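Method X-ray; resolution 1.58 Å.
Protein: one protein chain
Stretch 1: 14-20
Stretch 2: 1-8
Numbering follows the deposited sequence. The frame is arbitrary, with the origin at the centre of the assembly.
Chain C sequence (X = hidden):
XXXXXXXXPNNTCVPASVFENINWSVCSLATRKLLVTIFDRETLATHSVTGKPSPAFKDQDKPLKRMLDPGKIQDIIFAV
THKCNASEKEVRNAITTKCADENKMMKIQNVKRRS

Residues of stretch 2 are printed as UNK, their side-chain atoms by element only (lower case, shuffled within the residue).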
# COMPACT_ATOMS: atom_id res chain seq x y z
N VAL C 14 -7.79 -3.64 -25.76
CA VAL C 14 -7.02 -4.88 -25.73
C VAL C 14 -7.80 -5.89 -26.56
O VAL C 14 -9.01 -5.73 -26.74
CB VAL C 14 -6.86 -5.41 -24.28
CG1 VAL C 14 -6.13 -4.39 -23.41
CG2 VAL C 14 -8.22 -5.75 -23.67
N PRO C 15 -7.11 -6.92 -27.08
CA PRO C 15 -7.88 -7.92 -27.85
C PRO C 15 -8.91 -8.61 -26.97
O PRO C 15 -8.69 -8.76 -25.76
CB PRO C 15 -6.80 -8.91 -28.29
CG PRO C 15 -5.52 -8.14 -28.24
CD PRO C 15 -5.67 -7.22 -27.07
N ALA C 16 -10.03 -9.02 -27.56
CA ALA C 16 -11.04 -9.76 -26.82
C ALA C 16 -10.46 -11.01 -26.18
O ALA C 16 -10.84 -11.38 -25.07
CB ALA C 16 -12.21 -10.12 -27.72
N SER C 17 -9.54 -11.66 -26.89
CA SER C 17 -8.91 -12.88 -26.38
C SER C 17 -8.24 -12.63 -25.03
O SER C 17 -8.25 -13.48 -24.15
CB SER C 17 -7.92 -13.46 -27.40
OG SER C 17 -6.85 -12.57 -27.66
N VAL C 18 -7.67 -11.43 -24.87
CA VAL C 18 -7.04 -11.07 -23.62
C VAL C 18 -8.09 -10.67 -22.58
O VAL C 18 -8.10 -11.18 -21.46
CB VAL C 18 -6.01 -9.93 -23.81
CG1 VAL C 18 -5.47 -9.47 -22.47
CG2 VAL C 18 -4.88 -10.39 -24.71
N PHE C 19 -9.00 -9.78 -22.97
CA PHE C 19 -10.00 -9.25 -22.05
C PHE C 19 -10.85 -10.35 -21.43
O PHE C 19 -11.10 -10.35 -20.22
CB PHE C 19 -10.90 -8.24 -22.78
CG PHE C 19 -11.71 -7.37 -21.86
CD1 PHE C 19 -11.13 -6.27 -21.24
CD2 PHE C 19 -13.05 -7.64 -21.61
CE1 PHE C 19 -11.87 -5.46 -20.39
CE2 PHE C 19 -13.80 -6.82 -20.76
CZ PHE C 19 -13.20 -5.74 -20.16
N GLU C 20 -11.29 -11.29 -22.25
CA GLU C 20 -12.18 -12.35 -21.78
C GLU C 20 -11.47 -13.40 -20.92
O GLU C 20 -12.13 -14.16 -20.22
CB GLU C 20 -12.86 -13.03 -22.96
CG GLU C 20 -13.82 -12.11 -23.70
CD GLU C 20 -14.25 -12.67 -25.04
OE1 GLU C 20 -13.70 -13.71 -25.46
OE2 GLU C 20 -15.15 -12.06 -25.67
N UNK C 1 -12.51 -13.51 -36.50
CA UNK C 1 -12.09 -12.12 -36.34
C UNK C 1 -11.40 -11.88 -35.00
O UNK C 1 -11.78 -12.46 -33.98
o UNK C 1 -13.18 -11.65 -38.81
c UNK C 1 -13.80 -11.06 -37.89
o UNK C 1 -14.84 -10.39 -38.09
c UNK C 1 -13.27 -11.16 -36.47
N UNK C 2 -10.40 -11.00 -35.02
CA UNK C 2 -9.74 -10.55 -33.80
C UNK C 2 -10.33 -9.21 -33.38
O UNK C 2 -9.92 -8.15 -33.86
o UNK C 2 -8.04 -9.86 -31.68
c UNK C 2 -7.49 -9.92 -32.79
c UNK C 2 -8.23 -10.43 -34.02
n UNK C 2 -6.22 -9.56 -32.98
N UNK C 3 -11.31 -9.27 -32.48
CA UNK C 3 -12.06 -8.08 -32.09
C UNK C 3 -11.38 -7.35 -30.93
O UNK C 3 -10.99 -7.96 -29.93
c UNK C 3 -14.28 -7.22 -31.28
c UNK C 3 -13.51 -8.45 -31.69
c UNK C 3 -14.21 -9.15 -32.86
N UNK C 4 -11.24 -6.04 -31.08
CA UNK C 4 -10.67 -5.22 -30.01
C UNK C 4 -11.79 -4.78 -29.05
O UNK C 4 -12.89 -4.44 -29.48
se UNK C 4 -7.37 -5.42 -30.72
c UNK C 4 -8.80 -4.35 -31.54
c UNK C 4 -6.62 -4.08 -29.53
c UNK C 4 -9.94 -4.01 -30.59
N UNK C 5 -11.49 -4.83 -27.76
CA UNK C 5 -12.44 -4.44 -26.72
C UNK C 5 -11.99 -3.11 -26.11
O UNK C 5 -10.85 -2.99 -25.64
c UNK C 5 -13.00 -6.83 -26.15
c UNK C 5 -13.44 -5.02 -24.48
c UNK C 5 -12.52 -5.50 -25.60
N UNK C 6 -12.87 -2.11 -26.13
CA UNK C 6 -12.61 -0.84 -25.46
C UNK C 6 -12.78 -1.01 -23.96
O UNK C 6 -13.85 -1.41 -23.50
o UNK C 6 -13.33 1.49 -25.43
c UNK C 6 -13.60 0.22 -25.98
N UNK C 7 -11.74 -0.72 -23.18
CA UNK C 7 -11.81 -1.02 -21.75
C UNK C 7 -12.27 0.14 -20.86
O UNK C 7 -12.56 -0.06 -19.68
c UNK C 7 -9.43 -0.53 -20.95
c UNK C 7 -10.48 -1.63 -21.19
c UNK C 7 -9.96 -2.74 -22.11
c UNK C 7 -8.16 -1.03 -20.28
N UNK C 8 -12.33 1.34 -21.43
CA UNK C 8 -12.73 2.50 -20.65
C UNK C 8 -13.07 3.69 -21.51
O UNK C 8 -12.97 3.62 -22.73
O HOH W 1 -9.15 -11.16 -29.81

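Position 1 carries four side-chain atoms, two carbons with two oxygens on the second. A carboxylate one carbon from CA defines Asp1, which lies beyond contact range of stretch 1.

Position 2 also has two carbons, but the second bears one oxygen and one nitrogen: a carboxamide, hence Asn2. Its OD1 lies 3.7 Å from Pro15 CB and accepts a hydrogen bond from water 1 at 2.5 Å; the same water accepts one from Ser17 N at 3.0 Å, so a single water bridges the two stretches.

At position 3 one carbon carries two more, three carbons in all. Branching at CB without a hydroxyl gives Val3. Its side chain points sideways, with CB 4.5 Å from Ala16 CB, and its main contribution is backbone: Ala16 N donates to Val3 O at 2.8 Å, with an N-H...O angle of 155°.

Position 4 is an unbranched chain of two carbons, a selenium and a terminal carbon. The selenium identifies selenomethionine, Met4. CB points away from stretch 1, yet chi angles of m, m, m fold the chain back, bringing CE to 3.7 Å from Val14 C and 4.1 Å from Pro15 CD.

Position 5 again shows one carbon bearing two, with a methyl over the face of the Phe19 ring: Val5. Its CG1 sits 3.9 Å from the centroid of the Phe19 ring, 12° off the ring normal, a CH-pi contact, while CG2 lies 3.7 Å from Ala16 CB.

Position 6 has one carbon and then one oxygen, which makes it Ser6. Its CB points away, and OG is hydrogen-bonded elsewhere in the structure.

Position 7 has four carbons, forked at the first, with one arm two carbons long: Ile7. The short arm, CG2, reaches Val14 CG2 at 3.8 Å and Phe19 CE1 at 3.7 Å, approaching the ring obliquely.

Position 8 has no side-chain atoms and is therefore Gly8, out of reach of stretch 1.

The contact combines antiparallel strand pairing with apolar packing. Val14 and Val5 form the hydrogen-bonded pair: Val5 N donates to Val14 O at 2.8 Å and 172°, and Val14 N to Val5 O at 3.1 Å and 157°. Pro15 and Met4 form the next, non-hydrogen-bonded pair. Pro15 is also the N-cap residue, so the chain passes directly from strand to helix; there Phe19 N donates to Pro15 O at 3.0 Å. That turn places Ala16 and Phe19 against Val5, with Ile7 extending the packing to Val14. Together the stretches bury 440 Å², both sides summed.

Stretch 2 (1-8) DNVMVSIG
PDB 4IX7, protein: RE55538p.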